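Local structure of solute-binding protein (Thermoactinomyces vulgaris, 2ZYK) at residues 81-86 with 348-353; 126-131 with 317-322; 132-137 with 260-265. The protein probably binds cyclodextrins and related maltose-type sugars outside the cell and hands them to a membrane transporter for uptake. All coordinates share one frame; numbering follows the deposited sequence.

Contact 1 of 3, residues 81-86 with 348-353. With GLC (alpha-D-glucopyranose), chain E; GLC (alpha-D-glucopyranose), chain B.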
loop_
_atom_site.group_PDB
_atom_site.type_symbol
_atom_site.label_atom_id
_atom_site.label_comp_id
_atom_site.label_asym_id
_atom_site.label_seq_id
_atom_site.Cartn_x
_atom_site.Cartn_y
_atom_site.Cartn_z
ATOM N N PRO A 81 5.812 -3.165 0.836
ATOM C CA PRO A 81 5.586 -1.744 1.090
ATOM C C PRO A 81 6.570 -1.109 2.087
ATOM O O PRO A 81 6.963 -1.743 3.075
ATOM C CB PRO A 81 4.153 -1.710 1.636
ATOM C CG PRO A 81 3.517 -2.946 1.132
ATOM C CD PRO A 81 4.611 -3.965 1.144
ATOM N N HIS A 82 6.950 0.143 1.809
ATOM C CA HIS A 82 7.987 0.862 2.562
ATOM C C HIS A 82 7.605 0.945 4.036
ATOM O O HIS A 82 8.420 1.247 4.911
ATOM C CB HIS A 82 8.180 2.262 1.984
ATOM C CG HIS A 82 7.048 3.196 2.281
ATOM N ND1 HIS A 82 7.051 4.048 3.366
ATOM C CD2 HIS A 82 5.885 3.421 1.628
ATOM C CE1 HIS A 82 5.937 4.757 3.364
ATOM N NE2 HIS A 82 5.212 4.394 2.322
ATOM N N ASP A 83 6.326 0.689 4.256
ATOM C CA ASP A 83 5.702 0.509 5.551
ATOM C C ASP A 83 6.623 -0.189 6.556
ATOM O O ASP A 83 6.834 0.286 7.674
ATOM C CB ASP A 83 4.442 -0.338 5.309
ATOM C CG ASP A 83 3.815 -0.815 6.572
ATOM O OD1 ASP A 83 3.699 0.006 7.492
ATOM O OD2 ASP A 83 3.432 -2.001 6.649
ATOM N N ARG A 84 7.175 -1.317 6.131
ATOM C CA ARG A 84 7.909 -2.202 7.023
ATOM C C ARG A 84 9.437 -2.108 6.910
ATOM O O ARG A 84 10.156 -2.967 7.417
ATOM C CB ARG A 84 7.401 -3.634 6.850
ATOM C CG ARG A 84 6.170 -3.899 7.698
ATOM C CD ARG A 84 5.266 -4.984 7.149
ATOM N NE ARG A 84 5.793 -6.341 7.314
ATOM C CZ ARG A 84 5.937 -6.968 8.476
ATOM N NH1 ARG A 84 5.623 -6.363 9.610
ATOM N NH2 ARG A 84 6.410 -8.205 8.498
ATOM N N LEU A 85 9.924 -1.058 6.248
ATOM C CA LEU A 85 11.357 -0.798 6.190
ATOM C C LEU A 85 11.745 -0.114 7.489
ATOM O O LEU A 85 11.055 0.797 7.949
ATOM C CB LEU A 85 11.705 0.108 5.010
ATOM C CG LEU A 85 13.188 0.476 4.928
ATOM C CD1 LEU A 85 13.983 -0.619 4.213
ATOM C CD2 LEU A 85 13.378 1.836 4.259
ATOM N N GLY A 86 12.842 -0.533 8.094
ATOM C CA GLY A 86 13.154 0.029 9.397
ATOM C C GLY A 86 13.121 -1.094 10.395
ATOM O O GLY A 86 14.133 -1.381 11.038
ATOM N N VAL A 348 -0.050 11.468 3.148
ATOM C CA VAL A 348 1.180 11.357 3.930
ATOM C C VAL A 348 1.779 9.961 3.773
ATOM O O VAL A 348 1.053 8.965 3.787
ATOM C CB VAL A 348 1.009 11.707 5.449
ATOM C CG1 VAL A 348 0.582 13.158 5.630
ATOM C CG2 VAL A 348 0.050 10.758 6.157
ATOM N N PRO A 349 3.105 9.882 3.606
ATOM C CA PRO A 349 3.726 8.568 3.546
ATOM C C PRO A 349 3.515 7.801 4.849
ATOM O O PRO A 349 3.630 8.377 5.928
ATOM C CB PRO A 349 5.210 8.892 3.350
ATOM C CG PRO A 349 5.363 10.287 3.865
ATOM C CD PRO A 349 4.094 10.960 3.465
ATOM N N MET A 350 3.172 6.523 4.738
ATOM C CA MET A 350 3.122 5.632 5.884
ATOM C C MET A 350 4.409 5.738 6.703
ATOM O O MET A 350 5.504 5.796 6.128
ATOM C CB MET A 350 2.955 4.187 5.418
ATOM C CG MET A 350 1.539 3.796 5.077
ATOM S SD MET A 350 1.364 2.056 4.692
ATOM C CE MET A 350 2.326 1.899 3.185
ATOM N N PRO A 351 4.287 5.771 8.043
ATOM C CA PRO A 351 5.492 5.823 8.860
ATOM C C PRO A 351 6.334 4.575 8.629
ATOM O O PRO A 351 5.792 3.507 8.376
ATOM C CB PRO A 351 4.948 5.858 10.294
ATOM C CG PRO A 351 3.528 6.333 10.159
ATOM C CD PRO A 351 3.065 5.750 8.868
ATOM N N SER A 352 7.651 4.720 8.699
ATOM C CA SER A 352 8.575 3.630 8.376
ATOM C C SER A 352 9.480 3.283 9.563
ATOM O O SER A 352 10.437 2.540 9.423
ATOM C CB SER A 352 9.419 4.007 7.152
ATOM O OG SER A 352 10.104 5.239 7.357
ATOM N N ILE A 353 9.179 3.823 10.734
ATOM C CA ILE A 353 9.961 3.491 11.925
ATOM C C ILE A 353 9.700 2.035 12.324
ATOM O O ILE A 353 8.661 1.483 11.964
ATOM C CB ILE A 353 9.685 4.456 13.092
ATOM C CG1 ILE A 353 8.192 4.447 13.466
ATOM C CG2 ILE A 353 10.197 5.845 12.727
ATOM C CD1 ILE A 353 7.857 5.113 14.796
HETATM C C1 GLC E . -0.718 -1.890 4.494
HETATM C C2 GLC E . 0.732 -1.909 4.959
HETATM C C3 GLC E . 1.104 -3.329 5.426
HETATM C C4 GLC E . 0.095 -3.858 6.446
HETATM C C5 GLC E . -1.350 -3.646 5.994
HETATM C C6 GLC E . -2.338 -3.906 7.121
HETATM O O2 GLC E . 1.574 -1.508 3.892
HETATM O O3 GLC E . 2.396 -3.322 6.024
HETATM O O4 GLC E . 0.318 -5.261 6.639
HETATM O O5 GLC E . -1.545 -2.282 5.569
HETATM O O6 GLC E . -3.676 -3.830 6.655
HETATM C C1 GLC B . 0.883 -5.585 7.872
HETATM C C2 GLC B . 1.974 -6.627 7.670
HETATM C C3 GLC B . 1.368 -7.966 7.291
HETATM C C4 GLC B . 0.285 -8.406 8.282
HETATM C C5 GLC B . -0.748 -7.282 8.452
HETATM C C6 GLC B . -1.785 -7.577 9.532
HETATM O O2 GLC B . 2.813 -6.200 6.610
HETATM O O3 GLC B . 2.391 -8.949 7.213
HETATM O O4 GLC B . -0.373 -9.561 7.743
HETATM O O5 GLC B . -0.090 -6.041 8.806
HETATM O O6 GLC B . -1.243 -7.434 10.841
HETATM O O HOH W 1 8.926 -0.312 10.188
#

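Contact 2 of 3, residues 126-131 with 317-322. With GLC (alpha-D-glucopyranose), chain C.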
loop_
_atom_site.group_PDB
_atom_site.type_symbol
_atom_site.label_atom_id
_atom_site.label_comp_id
_atom_site.label_asym_id
_atom_site.label_seq_id
_atom_site.Cartn_x
_atom_site.Cartn_y
_atom_site.Cartn_z
ATOM N N LYS A 126 9.192 0.937 -7.395
ATOM C CA LYS A 126 8.437 0.326 -8.493
ATOM C C LYS A 126 7.083 0.984 -8.671
ATOM O O LYS A 126 6.520 0.982 -9.772
ATOM C CB LYS A 126 8.172 -1.141 -8.211
ATOM C CG LYS A 126 9.375 -2.027 -8.169
ATOM C CD LYS A 126 8.936 -3.459 -8.377
ATOM C CE LYS A 126 8.938 -4.237 -7.106
ATOM N NZ LYS A 126 8.394 -5.595 -7.377
ATOM N N ALA A 127 6.554 1.521 -7.576
ATOM C CA ALA A 127 5.175 1.972 -7.512
ATOM C C ALA A 127 4.978 2.989 -6.399
ATOM O O ALA A 127 5.431 2.792 -5.274
ATOM C CB ALA A 127 4.243 0.773 -7.289
ATOM N N ILE A 128 4.323 4.089 -6.736
ATOM C CA ILE A 128 3.829 5.057 -5.771
ATOM C C ILE A 128 2.308 4.873 -5.782
ATOM O O ILE A 128 1.693 4.730 -6.857
ATOM C CB ILE A 128 4.230 6.497 -6.188
ATOM C CG1 ILE A 128 3.721 7.543 -5.193
ATOM C CG2 ILE A 128 3.773 6.808 -7.637
ATOM C CD1 ILE A 128 4.705 7.894 -4.152
ATOM N N GLU A 129 1.691 4.844 -4.605
ATOM C CA GLU A 129 0.299 4.427 -4.546
ATOM C C GLU A 129 -0.511 5.057 -3.434
ATOM O O GLU A 129 -0.015 5.328 -2.344
ATOM C CB GLU A 129 0.207 2.904 -4.468
ATOM C CG GLU A 129 0.371 2.368 -3.073
ATOM C CD GLU A 129 0.545 0.877 -3.020
ATOM O OE1 GLU A 129 0.488 0.186 -4.071
ATOM O OE2 GLU A 129 0.747 0.398 -1.897
ATOM N N SER A 130 -1.781 5.273 -3.731
ATOM C CA SER A 130 -2.737 5.709 -2.745
ATOM C C SER A 130 -4.077 5.152 -3.174
ATOM O O SER A 130 -4.303 4.910 -4.376
ATOM C CB SER A 130 -2.789 7.234 -2.676
ATOM O OG SER A 130 -3.996 7.672 -2.080
ATOM N N VAL A 131 -4.947 4.922 -2.190
ATOM C CA VAL A 131 -6.325 4.545 -2.463
ATOM C C VAL A 131 -7.040 5.760 -3.046
ATOM O O VAL A 131 -6.675 6.900 -2.755
ATOM C CB VAL A 131 -7.064 4.020 -1.194
ATOM C CG1 VAL A 131 -6.468 2.683 -0.724
ATOM C CG2 VAL A 131 -7.043 5.044 -0.069
ATOM N N GLY A 317 -0.647 -1.661 -14.197
ATOM C CA GLY A 317 -1.425 -0.494 -13.820
ATOM C C GLY A 317 -0.826 0.262 -12.651
ATOM O O GLY A 317 -1.369 1.281 -12.227
ATOM N N GLU A 318 0.296 -0.227 -12.132
ATOM C CA GLU A 318 0.920 0.387 -10.957
ATOM C C GLU A 318 1.808 1.559 -11.343
ATOM O O GLU A 318 2.737 1.408 -12.142
ATOM C CB GLU A 318 1.684 -0.640 -10.116
ATOM C CG GLU A 318 0.817 -1.795 -9.613
ATOM C CD GLU A 318 1.341 -2.426 -8.336
ATOM O OE1 GLU A 318 2.490 -2.925 -8.336
ATOM O OE2 GLU A 318 0.594 -2.436 -7.331
ATOM N N ILE A 319 1.490 2.721 -10.773
ATOM C CA ILE A 319 2.095 4.008 -11.125
ATOM C C ILE A 319 3.579 4.063 -10.728
ATOM O O ILE A 319 3.895 4.076 -9.538
ATOM C CB ILE A 319 1.344 5.189 -10.436
ATOM C CG1 ILE A 319 -0.182 5.000 -10.471
ATOM C CG2 ILE A 319 1.760 6.542 -11.025
ATOM C CD1 ILE A 319 -0.779 4.709 -11.855
ATOM N N PRO A 320 4.490 4.118 -11.721
ATOM C CA PRO A 320 5.914 4.116 -11.399
ATOM C C PRO A 320 6.373 5.499 -10.957
ATOM O O PRO A 320 6.031 6.494 -11.595
ATOM C CB PRO A 320 6.583 3.716 -12.722
ATOM C CG PRO A 320 5.636 4.113 -13.782
ATOM C CD PRO A 320 4.250 4.213 -13.175
ATOM N N PRO A 321 7.125 5.576 -9.853
ATOM C CA PRO A 321 7.534 6.888 -9.394
ATOM C C PRO A 321 8.852 7.284 -10.069
ATOM O O PRO A 321 9.827 7.649 -9.405
ATOM C CB PRO A 321 7.686 6.692 -7.875
ATOM C CG PRO A 321 7.620 5.222 -7.638
ATOM C CD PRO A 321 7.629 4.528 -8.959
ATOM N N GLN A 322 8.855 7.183 -11.394
ATOM C CA GLN A 322 9.991 7.526 -12.224
ATOM C C GLN A 322 9.681 8.886 -12.847
ATOM O O GLN A 322 8.650 9.048 -13.508
ATOM C CB GLN A 322 10.184 6.444 -13.292
ATOM C CG GLN A 322 11.638 6.190 -13.714
ATOM C CD GLN A 322 12.063 6.963 -14.962
ATOM O OE1 GLN A 322 13.095 6.663 -15.559
ATOM N NE2 GLN A 322 11.271 7.954 -15.360
HETATM C C1 GLC C . -2.344 -2.702 -0.511
HETATM C C2 GLC C . -1.104 -1.862 -0.259
HETATM C C3 GLC C . -0.471 -2.207 1.088
HETATM C C4 GLC C . -1.493 -2.199 2.230
HETATM C C5 GLC C . -2.679 -3.081 1.851
HETATM C C6 GLC C . -3.805 -3.074 2.871
HETATM O O2 GLC C . -0.172 -2.133 -1.290
HETATM O O3 GLC C . 0.561 -1.278 1.372
HETATM O O4 GLC C . -0.867 -2.745 3.405
HETATM O O5 GLC C . -3.239 -2.653 0.599
HETATM O O6 GLC C . -4.531 -4.294 2.827
HETATM O O HOH W 2 5.018 0.070 -11.630
HETATM O O HOH W 3 0.524 2.630 -8.206
HETATM O O HOH W 4 -0.236 0.242 -7.001
#

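Contact 3 of 3, residues 132-137 with 260-265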
loop_
_atom_site.group_PDB
_atom_site.type_symbol
_atom_site.label_atom_id
_atom_site.label_comp_id
_atom_site.label_asym_id
_atom_site.label_seq_id
_atom_site.Cartn_x
_atom_site.Cartn_y
_atom_site.Cartn_z
ATOM N N ALA A 132 -8.032 5.511 -3.891
ATOM C CA ALA A 132 -8.893 6.578 -4.413
ATOM C C ALA A 132 -10.314 6.052 -4.604
ATOM O O ALA A 132 -10.581 4.883 -4.328
ATOM C CB ALA A 132 -8.333 7.142 -5.725
ATOM N N LEU A 133 -11.220 6.918 -5.061
ATOM C CA LEU A 133 -12.590 6.501 -5.362
ATOM C C LEU A 133 -12.700 5.926 -6.775
ATOM O O LEU A 133 -12.688 6.663 -7.758
ATOM C CB LEU A 133 -13.567 7.665 -5.172
ATOM C CG LEU A 133 -15.046 7.268 -5.161
ATOM C CD1 LEU A 133 -15.474 6.822 -3.770
ATOM C CD2 LEU A 133 -15.916 8.418 -5.649
ATOM N N ILE A 134 -12.801 4.603 -6.856
ATOM C CA ILE A 134 -12.940 3.893 -8.133
ATOM C C ILE A 134 -14.395 3.465 -8.339
ATOM O O ILE A 134 -14.966 2.767 -7.498
ATOM C CB ILE A 134 -11.998 2.655 -8.203
ATOM C CG1 ILE A 134 -10.554 3.054 -7.908
ATOM C CG2 ILE A 134 -12.083 1.950 -9.577
ATOM C CD1 ILE A 134 -9.688 1.872 -7.518
ATOM N N TYR A 135 -14.985 3.872 -9.459
ATOM C CA TYR A 135 -16.411 3.655 -9.689
ATOM C C TYR A 135 -16.739 2.990 -11.017
ATOM O O TYR A 135 -16.078 3.218 -12.027
ATOM C CB TYR A 135 -17.215 4.960 -9.518
ATOM C CG TYR A 135 -16.818 6.080 -10.459
ATOM C CD1 TYR A 135 -17.544 6.320 -11.622
ATOM C CD2 TYR A 135 -15.713 6.892 -10.189
ATOM C CE1 TYR A 135 -17.185 7.335 -12.508
ATOM C CE2 TYR A 135 -15.334 7.904 -11.067
ATOM C CZ TYR A 135 -16.085 8.122 -12.228
ATOM O OH TYR A 135 -15.741 9.124 -13.107
ATOM N N ASN A 136 -17.781 2.164 -10.980
ATOM C CA ASN A 136 -18.391 1.551 -12.153
ATOM C C ASN A 136 -19.236 2.575 -12.928
ATOM O O ASN A 136 -20.325 2.942 -12.490
ATOM C CB ASN A 136 -19.265 0.383 -11.690
ATOM C CG ASN A 136 -19.731 -0.486 -12.831
ATOM O OD1 ASN A 136 -20.038 0.009 -13.913
ATOM N ND2 ASN A 136 -19.788 -1.797 -12.596
ATOM N N LYS A 137 -18.735 3.029 -14.078
ATOM C CA LYS A 137 -19.351 4.146 -14.814
ATOM C C LYS A 137 -20.826 3.963 -15.199
ATOM O O LYS A 137 -21.545 4.950 -15.387
ATOM C CB LYS A 137 -18.520 4.530 -16.046
ATOM C CG LYS A 137 -17.425 5.562 -15.780
ATOM C CD LYS A 137 -16.385 5.523 -16.900
ATOM C CE LYS A 137 -15.716 6.874 -17.130
ATOM N NZ LYS A 137 -15.020 6.949 -18.466
ATOM N N ILE A 260 -15.413 -3.942 -16.254
ATOM C CA ILE A 260 -15.989 -2.742 -15.639
ATOM C C ILE A 260 -15.473 -1.468 -16.306
ATOM O O ILE A 260 -14.274 -1.305 -16.516
ATOM C CB ILE A 260 -15.737 -2.691 -14.100
ATOM C CG1 ILE A 260 -16.554 -3.762 -13.382
ATOM C CG2 ILE A 260 -16.167 -1.363 -13.517
ATOM C CD1 ILE A 260 -15.965 -5.133 -13.439
ATOM N N ASN A 261 -16.390 -0.568 -16.644
ATOM C CA ASN A 261 -16.020 0.747 -17.143
ATOM C C ASN A 261 -15.592 1.594 -15.953
ATOM O O ASN A 261 -16.403 2.315 -15.361
ATOM C CB ASN A 261 -17.189 1.390 -17.907
ATOM C CG ASN A 261 -16.736 2.458 -18.915
ATOM O OD1 ASN A 261 -15.598 2.934 -18.880
ATOM N ND2 ASN A 261 -17.633 2.833 -19.819
ATOM N N VAL A 262 -14.316 1.492 -15.587
ATOM C CA VAL A 262 -13.816 2.149 -14.370
ATOM C C VAL A 262 -13.557 3.626 -14.571
ATOM O O VAL A 262 -12.976 4.033 -15.576
ATOM C CB VAL A 262 -12.534 1.472 -13.785
ATOM C CG1 VAL A 262 -12.774 -0.009 -13.549
ATOM C CG2 VAL A 262 -11.330 1.672 -14.695
ATOM N N GLY A 263 -14.008 4.418 -13.611
ATOM C CA GLY A 263 -13.616 5.807 -13.507
ATOM C C GLY A 263 -12.844 5.922 -12.208
ATOM O O GLY A 263 -13.119 5.179 -11.256
ATOM N N VAL A 264 -11.865 6.824 -12.159
ATOM C CA VAL A 264 -11.091 7.022 -10.941
ATOM C C VAL A 264 -11.114 8.482 -10.547
ATOM O O VAL A 264 -10.592 9.338 -11.281
ATOM C CB VAL A 264 -9.613 6.577 -11.090
ATOM C CG1 VAL A 264 -8.861 6.834 -9.797
ATOM C CG2 VAL A 264 -9.508 5.096 -11.498
ATOM N N ALA A 265 -11.711 8.767 -9.394
ATOM C CA ALA A 265 -11.699 10.116 -8.853
ATOM C C ALA A 265 -10.936 10.178 -7.532
ATOM O O ALA A 265 -10.811 9.163 -6.839
ATOM C CB ALA A 265 -13.120 10.627 -8.672
HETATM O O HOH W 5 -18.944 -1.240 -15.943
#

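Contact 1 of 3, residues 81-86 with 348-353
M350 and D83 meet beside a bound sugar: the methionine methyl CE lies 3.7 Å from CB of D83, and both border the O2 side of the glucose of chain E. CE of M350 is 3.6 Å from O2 of that glucose, and CB of P81 comes within 3.4 Å of the same oxygen, so a methionine methyl, a proline ring and the aspartate methylene gather round the O2 hydroxyl. The bend at the end of the M350 chain (chi3 -65°) turns the methyl to D83 and the sugar together. The carboxylate of D83 also faces this glucose, but its modelled approach of OD2 to O3 is too short for a hydrogen bond, and the link should be regarded as doubtful; OD2 also has a weak hydrogen bond from W360. The bound glucoses place these residues in the sugar-binding cleft, consistent with a cyclodextrin-binding protein.

Behind this first shell stands H82. Its imidazole is turned edge-on to the 348-353 segment, with CE1 3.0 Å from M350 O and 4.2 Å from CB of P349, while NE2 is hydrogen-bonded to I279 O. That bond fixes the ring's rotation and sets the adjacent CE1 against M350 O. Farther along, CB of S352 sits 3.7 Å from H82 O, and water 1 lies between L85 O and I353 O, its bonding only partly settled. G86, at the N-cap position, has a positive phi (117°) that suits glycine.

Strand 278-287 holds both sides in place: it pairs with strand 77-81 and strand 348-349, and its backbone bonds H82 through V281 and M350 through I279. Y175 of helix 174-181 adds to the packing on M350, and helix 87-90 starts directly after G86.

Contact 2 of 3, residues 126-131 with 317-322
The carbonyl oxygen of I319 is held from two directions by I128 and A127. I128 N donates to it at 2.8 Å, with an N-H...O angle of 164° and the donor nearly in line with the C=O bond (174°), while CA of A127 comes within 3.2 Å of it as a CA-H...O contact. The pairing is completed through solvent, since water 3 donates to I128 O and accepts from I319 N. Water 2 does a similar job one step back, donating both to K126 O and to E318 O. The irregular segment 317-322 is therefore attached to the strand by one direct backbone bond and a set of water bridges.

Side chains fill the rest. The P321 ring lies alongside I128, the two pointing opposite ways, CB to CB 3.9 Å apart, and CD of P321 reaches A127 N at 3.5 Å. I319 sets CG2 against CG2 of I128, also at 3.9 Å. F313 of helix 306-316 and V337 of helix 335-344 pack on the I319 side chain. K126 and A127 both face K282, a classic beta bulge at the corner of the strand.

E129 and E318 reach out together in one direction, with their carboxylate planes 64° apart. OE1 of E129 and OE2 of E318 stand 4.2 Å from each other, not bonded directly. Water 4 bridges them by donating to each. OE2 of E129 accepts a hydrogen bond from O2 of the glucose of chain C, at 2.8 Å.

Two buried carboxylates so close would be expected to repel, but E318 forms salt bridges with K282 and R312, which probably stabilise its charge. E129 OE1 has a long, weak ion pair with the same K282, which may help hold E129 in position to accept from the sugar hydroxyl.

Contact 3 of 3, residues 132-137 with 260-265
The ring of Y135 lies flat over the backbone of G263, the cross-strand partner in a hydrogen-bonded antiparallel pair. CA of G263 is 3.8 Å from the ring centroid and 20° off the ring normal, a CH-pi contact over the face. The chi1 of 60° places the ring between the backbone N and carbonyl carbon of Y135 and leans it across the neighbouring strand, where G263, with no side chain, lets its CA lie over the ring; A265 N meets the ring at its edge instead. CE2 of Y135 also approaches CB of A265 at 4.2 Å.

On the other face I134 sits across from V264 and diagonally against V262, its CG2 4.3 Å from CB of V262 and its CG1 equally far from CG2 of V264. F340 of helix 335-344 and Y255 of helix 252-257 cover this surface. At the strand end, the N136 side chain stands roughly perpendicular to that of I260, CG of the asparagine 3.7 Å from CG2 of the isoleucine, and water 5 joins N136 OD1 to N261 N. K137 slants over N261, with CD of the lysine 3.4 Å from OD1 of the asparagine.

Underneath runs antiparallel pairing: reciprocal N-H...O bonds between L133 and A265, where L133 N-H is bent (136°), and between Y135 and G263, then K137 N to N261 O at 2.8 Å. Strand 262-265 is one of the two outermost strands of a mixed sheet in one lobe of the type 2 periplasmic-binding-protein fold.

Chemically, the two strands are joined by backbone hydrogen bonds, with an aromatic face sealing the glycine and aliphatic packing against helices on the opposite face; none of this touches the sugar.

Overall arrangement
The sugar ties contacts 1 and 2 together. P81 of contact 1 and E129 of contact 2 both touch the glucose of chain C, whose O4 joins it to C1 of the chain E glucose bordering contact 1; the approach to chain B is doubtful. Linked units of one alpha-1,4-linked saccharide thus border both contacts. Their centres are 15 Å apart, with nearest atoms about 5 Å apart, and both reach the sheet containing strand 278-287. Contact 3 follows contact 2 directly along the chain, from strand 120-129 to strand 132-136, yet its centre is 17 Å from contact 2 and 27 Å from contact 1. The I134 side chain stays about 10 Å from a glucose, so contact 3 builds the lobe rather than the pocket.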